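Local atomic coordinates of GDNF family receptor alpha-3 (Homo sapiens, PDB entry 2GH0), a protein that serves as a cell-surface receptor for the neurotrophic factor artemin, whose binding leads to autophosphorylation and activation of the RET receptor. Residues C[29-34]-C[47-52]; C[121-126]-C[182-187]; C[103-106]-C[110-113]. One frame throughout, in Å; residues are numbered along the deposited sequence.

Contact 1. Residues C[29-34]-C[47-52]; sequences RKAYGE and LRQLLT
Next to Q49, which packs on Y32 across the contact, the carbonyl oxygen of R48 takes two bonds from T52, from backbone N at 3.1 Å and hydroxyl OG1, arriving from opposite faces of the carbonyl plane. The setting is an antiparallel pair of consecutive helices in the first of this chain's two GDNF/GAS1 domains, their short segments 163° apart in direction, with the C36–C46 disulfide bridging their connection. No hydrogen bond crosses between the segments; the contact is mostly van der Waals. CB of Q49 lies 3.5 Å from CA of Y32, and the two CA atoms are only 4.7 Å apart. With CG of Y32 set between its backbone N and carbonyl carbon (chi1 85°), the ring presents one face to L50, whose methyl CD2 sits 3.8 Å from the ring centroid in a CH-pi contact. R29 O lies over the rim of the opposite face, and the hydroxyl end bonds to T84 O. The chain of another protein reaches helix 23-35, consistent with a ligand-binding surface: an aromatic side chain of that protein meets the Y32 ring and an acidic one forms a salt bridge with R29. Q49 bends at chi2 and lays its OE1 3.3 Å from CB of A31.

Contact 2. Residues C[121-126]-C[182-187]; sequences HCHPMD and EGFFSH
Van der Waals packing of the F184 ring against the backbone of C122 and H123 dominates this meeting of a helix with a loop, within the second GDNF/GAS1 domain of this chain. The ring advances with its outer atoms first: CZ of F184 comes to 3.6 Å from CA of H123 and 3.7 Å from O of C122, and CE1 of F184 lies 4.3 Å from CD of P124. CB of C122 closes on CE2 of F184 at the same range. Because CG of F184 stands anti to the backbone N (chi1 -157°), the phenyl group extends off helix 175-186 across to the loop.

Contact between the two aromatic rings is of a different kind. ND1 of H123 and CE1 of F184 are 3.9 Å apart, each at the edge and in the plane of the other ring, so this is neither a stack nor a T-shaped pair.

No hydrogen bond crosses the contact; at the end of helix 175-186, E182 O accepts from both F185 N and S186 N.

Covalently, C122 is tied to C138, which holds the loop to helix 135-143. F184 and F185 both meet F118 of helix 109-121, P124 rests on P189 and C190 of helix 189-205, and F185 also touches L164 of strand 162-164.

Contact 3. Residues C[103-106]-C[110-113]; sequences RLCF and LCRS
The guanidinium of R112 lies flat on the phenyl ring of F106, the two planes only 3° apart and their centres separated by 4.4 Å. The overlap is offset: NH1 of R112 sits 3.5 Å above the ring plane, over CD2 of F106 toward the rim, while NH2 of R112 comes to 3.5 Å from CB of F106. The arginine chain leaves its helix extended and then bends at chi3 (-71°), which turns the flat group back over the phenylalanine. A water reinforces the pose at the guanidinium edge. It accepts from NE of R112 at 3.0 Å and donates to O of F106 over the same distance, so ring, backbone carbonyl and arginine form one cluster. With an alanine here in place of F106, the face under the guanidinium would be gone, and the R112 group would probably be left free to swing, with only the water bridge to the backbone O remaining of the interactions described.

C105 carries the covalent half of the contact, its SG joined to SG of C111 at 2.1 Å with a chi3 of -106°. Both sulfurs stand anti to their backbone N atoms, and the buried bridge is flanked by M150 from a nearby loop. Close by, D108 OD2 accepts from C111 N within the turn.

A disulfide with five residues between its cysteines, pinning one helix to the start of the next across a tight turn, recurs in this cysteine-rich receptor: C19–C25 joins helices 11-20 and 23-35 likewise in the first GDNF/GAS1 domain of this chain.

Along the chain the order is contact 1, contact 3, contact 2, each closing before the next opens. Contact 1 belongs to the first GDNF/GAS1 domain of this chain, the other two to the second. Helix 109-121 links that latter pair, since its first turn enters contact 3 and its last residue, H121, is the first of segment 121-126; their centres are 18 Å apart. Contacts 1 and 3, which lie in different GDNF/GAS1 domains, touch where CD1 of L51 packs on CD2 of L110 at 4.1 Å. Contacts 1 and 2 lie on opposite sides of the chain's centre, 27 Å between centres, so partner binding near contact 1 is remote from contact 2.

Contact 1. Residues C[29-34]-C[47-52]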
# COMPACT_ATOMS: atom_id res chain seq x y z
N ARG C 29 -20.16 25.33 -1.07
CA ARG C 29 -19.43 26.38 -0.31
C ARG C 29 -17.94 26.09 -0.41
O ARG C 29 -17.14 26.99 -0.63
CB ARG C 29 -19.85 26.36 1.17
CG ARG C 29 -19.08 27.40 2.02
CD ARG C 29 -19.71 27.53 3.44
NE ARG C 29 -18.84 28.30 4.34
CZ ARG C 29 -17.87 27.78 5.09
NH1 ARG C 29 -17.62 26.47 5.11
NH2 ARG C 29 -17.16 28.58 5.87
N LYS C 30 -17.56 24.82 -0.25
CA LYS C 30 -16.16 24.42 -0.37
C LYS C 30 -15.60 24.76 -1.76
O LYS C 30 -14.43 25.15 -1.89
CB LYS C 30 -15.99 22.90 -0.10
CG LYS C 30 -15.74 22.59 1.41
CD LYS C 30 -14.88 21.31 1.62
CE LYS C 30 -14.13 21.25 2.98
NZ LYS C 30 -14.03 19.63 3.45
N ALA C 31 -16.42 24.53 -2.79
CA ALA C 31 -16.06 24.83 -4.16
C ALA C 31 -15.72 26.31 -4.39
O ALA C 31 -14.69 26.61 -4.99
CB ALA C 31 -17.17 24.38 -5.12
N TYR C 32 -16.56 27.25 -3.92
CA TYR C 32 -16.20 28.65 -4.15
C TYR C 32 -15.12 29.11 -3.19
O TYR C 32 -14.33 29.98 -3.53
CB TYR C 32 -17.43 29.60 -4.14
CG TYR C 32 -17.92 30.13 -2.77
CD1 TYR C 32 -19.12 29.69 -2.22
CD2 TYR C 32 -17.18 31.10 -2.06
CE1 TYR C 32 -19.57 30.19 -0.98
CE2 TYR C 32 -17.60 31.61 -0.87
CZ TYR C 32 -18.81 31.16 -0.32
OH TYR C 32 -19.24 31.66 0.91
N GLY C 33 -15.11 28.55 -1.97
CA GLY C 33 -14.08 28.92 -1.02
C GLY C 33 -12.71 28.60 -1.59
O GLY C 33 -11.76 29.36 -1.41
N GLU C 34 -12.61 27.44 -2.25
CA GLU C 34 -11.36 27.04 -2.93
C GLU C 34 -11.02 27.97 -4.10
O GLU C 34 -9.84 28.35 -4.26
CB GLU C 34 -11.45 25.60 -3.46
CG GLU C 34 -10.18 25.12 -4.16
CD GLU C 34 -10.18 23.64 -4.46
OE1 GLU C 34 -11.25 22.99 -4.41
OE2 GLU C 34 -9.09 23.11 -4.80
N LEU C 47 -15.84 33.86 -9.44
CA LEU C 47 -17.16 34.42 -9.75
C LEU C 47 -18.10 33.29 -10.21
O LEU C 47 -19.24 33.24 -9.82
CB LEU C 47 -16.98 35.47 -10.88
CG LEU C 47 -17.02 36.96 -10.64
CD1 LEU C 47 -16.95 37.46 -9.16
CD2 LEU C 47 -16.14 37.73 -11.73
N ARG C 48 -17.61 32.39 -11.04
CA ARG C 48 -18.40 31.30 -11.58
C ARG C 48 -18.83 30.33 -10.44
O ARG C 48 -19.96 29.85 -10.41
CB ARG C 48 -17.58 30.51 -12.61
CG ARG C 48 -18.29 29.31 -13.21
CD ARG C 48 -19.58 29.77 -13.94
NE ARG C 48 -20.77 29.50 -13.12
CZ ARG C 48 -22.03 29.74 -13.49
NH1 ARG C 48 -22.30 30.28 -14.68
NH2 ARG C 48 -23.01 29.39 -12.69
N GLN C 49 -17.93 30.08 -9.50
CA GLN C 49 -18.29 29.20 -8.33
C GLN C 49 -19.28 29.87 -7.39
O GLN C 49 -20.12 29.19 -6.76
CB GLN C 49 -17.02 28.74 -7.58
CG GLN C 49 -16.12 27.82 -8.45
CD GLN C 49 -16.93 26.60 -8.91
OE1 GLN C 49 -17.47 25.86 -8.10
NE2 GLN C 49 -17.08 26.45 -10.21
N LEU C 50 -19.20 31.19 -7.24
CA LEU C 50 -20.23 31.97 -6.51
C LEU C 50 -21.61 31.85 -7.18
O LEU C 50 -22.64 31.61 -6.49
CB LEU C 50 -19.80 33.46 -6.33
CG LEU C 50 -18.71 33.68 -5.26
CD1 LEU C 50 -18.19 35.06 -5.42
CD2 LEU C 50 -19.26 33.51 -3.82
N LEU C 51 -21.65 32.01 -8.49
CA LEU C 51 -22.91 31.93 -9.22
C LEU C 51 -23.54 30.56 -9.03
O LEU C 51 -24.75 30.45 -8.77
CB LEU C 51 -22.69 32.20 -10.71
CG LEU C 51 -22.55 33.70 -11.08
CD1 LEU C 51 -22.01 33.75 -12.49
CD2 LEU C 51 -23.86 34.44 -10.98
N THR C 52 -22.72 29.53 -9.14
CA THR C 52 -23.21 28.13 -8.95
C THR C 52 -23.72 27.94 -7.55
O THR C 52 -24.76 27.30 -7.34
CB THR C 52 -22.09 27.17 -9.20
OG1 THR C 52 -21.70 27.34 -10.57
CG2 THR C 52 -22.53 25.73 -8.96

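Contact 2. Residues C[121-126]-C[182-187]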
# COMPACT_ATOMS: atom_id res chain seq x y z
N HIS C 121 -38.07 42.63 -8.73
CA HIS C 121 -38.56 42.14 -7.43
C HIS C 121 -38.22 43.06 -6.27
O HIS C 121 -38.98 43.09 -5.28
CB HIS C 121 -38.07 40.73 -7.18
CG HIS C 121 -38.64 39.73 -8.15
ND1 HIS C 121 -37.96 39.31 -9.28
CD2 HIS C 121 -39.86 39.14 -8.20
CE1 HIS C 121 -38.72 38.45 -9.96
NE2 HIS C 121 -39.86 38.32 -9.31
N CYS C 122 -37.13 43.82 -6.39
CA CYS C 122 -36.67 44.65 -5.30
C CYS C 122 -37.04 46.10 -5.48
O CYS C 122 -36.55 46.92 -4.72
CB CYS C 122 -35.17 44.52 -5.07
SG CYS C 122 -34.64 42.86 -4.60
N HIS C 123 -37.94 46.41 -6.43
CA HIS C 123 -38.35 47.82 -6.60
C HIS C 123 -39.38 48.17 -5.51
O HIS C 123 -40.37 47.45 -5.39
CB HIS C 123 -38.99 48.00 -7.98
CG HIS C 123 -39.54 49.37 -8.22
ND1 HIS C 123 -38.74 50.49 -8.34
CD2 HIS C 123 -40.81 49.80 -8.39
CE1 HIS C 123 -39.50 51.56 -8.52
NE2 HIS C 123 -40.76 51.17 -8.57
N PRO C 124 -39.15 49.26 -4.73
CA PRO C 124 -40.18 49.59 -3.70
C PRO C 124 -41.46 50.13 -4.33
O PRO C 124 -41.40 51.01 -5.19
CB PRO C 124 -39.46 50.63 -2.79
CG PRO C 124 -38.37 51.25 -3.67
CD PRO C 124 -37.96 50.15 -4.65
N MET C 125 -42.61 49.59 -3.95
CA MET C 125 -43.91 50.02 -4.46
C MET C 125 -44.44 51.21 -3.70
O MET C 125 -45.40 51.81 -4.10
CB MET C 125 -44.92 48.89 -4.28
CG MET C 125 -44.74 47.75 -5.27
SD MET C 125 -44.73 48.25 -7.05
CE MET C 125 -46.47 48.68 -7.20
N ASP C 126 -43.86 51.49 -2.54
CA ASP C 126 -44.22 52.67 -1.77
C ASP C 126 -43.01 53.10 -0.92
O ASP C 126 -42.02 52.38 -0.85
CB ASP C 126 -45.44 52.39 -0.91
CG ASP C 126 -45.22 51.23 0.09
OD1 ASP C 126 -44.09 51.02 0.58
OD2 ASP C 126 -46.21 50.50 0.40
N GLU C 182 -26.79 53.30 -8.15
CA GLU C 182 -26.10 52.99 -6.88
C GLU C 182 -27.11 52.85 -5.72
O GLU C 182 -27.04 51.92 -4.88
CB GLU C 182 -25.12 54.14 -6.58
CG GLU C 182 -24.02 53.64 -5.65
CD GLU C 182 -24.39 53.67 -4.13
OE1 GLU C 182 -25.28 54.46 -3.72
OE2 GLU C 182 -23.70 52.95 -3.35
N GLY C 183 -27.98 53.86 -5.62
CA GLY C 183 -28.99 53.94 -4.57
C GLY C 183 -29.94 52.76 -4.50
O GLY C 183 -30.43 52.41 -3.47
N PHE C 184 -30.25 52.17 -5.65
CA PHE C 184 -31.12 50.99 -5.74
C PHE C 184 -30.58 49.82 -4.91
O PHE C 184 -31.35 48.98 -4.43
CB PHE C 184 -31.34 50.59 -7.23
CG PHE C 184 -32.58 49.80 -7.45
CD1 PHE C 184 -33.81 50.42 -7.52
CD2 PHE C 184 -32.53 48.42 -7.53
CE1 PHE C 184 -34.99 49.67 -7.71
CE2 PHE C 184 -33.74 47.63 -7.70
CZ PHE C 184 -34.94 48.28 -7.79
N PHE C 185 -29.27 49.83 -4.62
CA PHE C 185 -28.65 48.85 -3.75
C PHE C 185 -28.36 49.45 -2.40
O PHE C 185 -28.62 48.83 -1.37
CB PHE C 185 -27.28 48.42 -4.33
CG PHE C 185 -27.39 47.58 -5.56
CD1 PHE C 185 -27.58 48.18 -6.81
CD2 PHE C 185 -27.34 46.18 -5.47
CE1 PHE C 185 -27.71 47.44 -7.97
CE2 PHE C 185 -27.45 45.42 -6.61
CZ PHE C 185 -27.63 46.03 -7.86
N SER C 186 -27.84 50.67 -2.37
CA SER C 186 -27.37 51.22 -1.12
C SER C 186 -28.44 51.81 -0.19
O SER C 186 -28.20 51.89 1.04
CB SER C 186 -26.22 52.16 -1.34
OG SER C 186 -26.71 53.36 -1.93
N HIS C 187 -29.58 52.25 -0.73
CA HIS C 187 -30.60 52.95 0.10
C HIS C 187 -31.95 52.62 -0.55
O HIS C 187 -32.48 53.42 -1.27
CB HIS C 187 -30.38 54.46 0.11
CG HIS C 187 -31.17 55.19 1.16
ND1 HIS C 187 -30.55 55.77 2.23
CD2 HIS C 187 -32.51 55.37 1.36
CE1 HIS C 187 -31.45 56.36 3.01
NE2 HIS C 187 -32.66 56.15 2.50

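Contact 3. Residues C[103-106]-C[110-113]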
# COMPACT_ATOMS: atom_id res chain seq x y z
N ARG C 103 -22.71 48.85 -17.71
CA ARG C 103 -22.46 48.65 -19.15
C ARG C 103 -21.72 47.32 -19.41
O ARG C 103 -21.90 46.66 -20.56
CB ARG C 103 -21.63 49.77 -19.69
CG ARG C 103 -21.55 49.68 -21.29
CD ARG C 103 -21.08 50.99 -21.79
NE ARG C 103 -19.83 50.84 -22.55
CZ ARG C 103 -18.64 50.65 -21.96
NH1 ARG C 103 -18.52 50.56 -20.60
NH2 ARG C 103 -17.57 50.54 -22.77
N LEU C 104 -20.87 46.98 -18.37
CA LEU C 104 -20.10 45.74 -18.48
C LEU C 104 -21.10 44.63 -18.20
O LEU C 104 -21.11 43.62 -18.90
CB LEU C 104 -18.90 45.69 -17.50
CG LEU C 104 -18.12 44.35 -17.36
CD1 LEU C 104 -17.45 43.89 -18.66
CD2 LEU C 104 -17.10 44.39 -16.21
N CYS C 105 -21.93 44.81 -17.16
CA CYS C 105 -23.08 43.95 -16.98
C CYS C 105 -23.94 43.74 -18.27
O CYS C 105 -24.22 42.59 -18.67
CB CYS C 105 -23.93 44.43 -15.79
SG CYS C 105 -25.28 43.35 -15.49
N PHE C 106 -24.33 44.82 -18.93
CA PHE C 106 -25.23 44.72 -20.06
C PHE C 106 -24.63 43.87 -21.18
O PHE C 106 -25.37 43.32 -22.01
CB PHE C 106 -25.61 46.11 -20.58
CG PHE C 106 -26.60 46.85 -19.71
CD1 PHE C 106 -26.68 48.24 -19.79
CD2 PHE C 106 -27.46 46.18 -18.85
CE1 PHE C 106 -27.63 48.98 -19.02
CE2 PHE C 106 -28.39 46.89 -18.06
CZ PHE C 106 -28.48 48.31 -18.18
N LEU C 110 -26.37 36.76 -19.23
CA LEU C 110 -26.68 36.35 -17.83
C LEU C 110 -26.77 37.51 -16.86
O LEU C 110 -27.72 37.59 -16.03
CB LEU C 110 -25.65 35.34 -17.29
CG LEU C 110 -25.85 34.83 -15.84
CD1 LEU C 110 -27.22 34.22 -15.70
CD2 LEU C 110 -24.83 33.72 -15.50
N CYS C 111 -25.75 38.35 -16.83
CA CYS C 111 -25.76 39.52 -15.91
C CYS C 111 -26.93 40.44 -16.20
O CYS C 111 -27.62 40.84 -15.30
CB CYS C 111 -24.46 40.29 -15.95
SG CYS C 111 -24.44 41.62 -14.71
N ARG C 112 -27.18 40.78 -17.49
CA ARG C 112 -28.35 41.62 -17.79
C ARG C 112 -29.67 41.04 -17.17
O ARG C 112 -30.45 41.76 -16.51
CB ARG C 112 -28.52 41.83 -19.31
CG ARG C 112 -29.73 42.78 -19.56
CD ARG C 112 -30.13 42.84 -20.99
NE ARG C 112 -29.15 43.53 -21.81
CZ ARG C 112 -29.09 44.86 -22.00
NH1 ARG C 112 -29.90 45.73 -21.38
NH2 ARG C 112 -28.14 45.33 -22.81
N SER C 113 -29.89 39.75 -17.39
CA SER C 113 -31.05 39.04 -16.85
C SER C 113 -31.15 39.06 -15.30
O SER C 113 -32.24 39.24 -14.73
CB SER C 113 -31.03 37.61 -17.40
OG SER C 113 -32.04 36.78 -16.86
O HOH W 1 -27.45 41.37 -23.04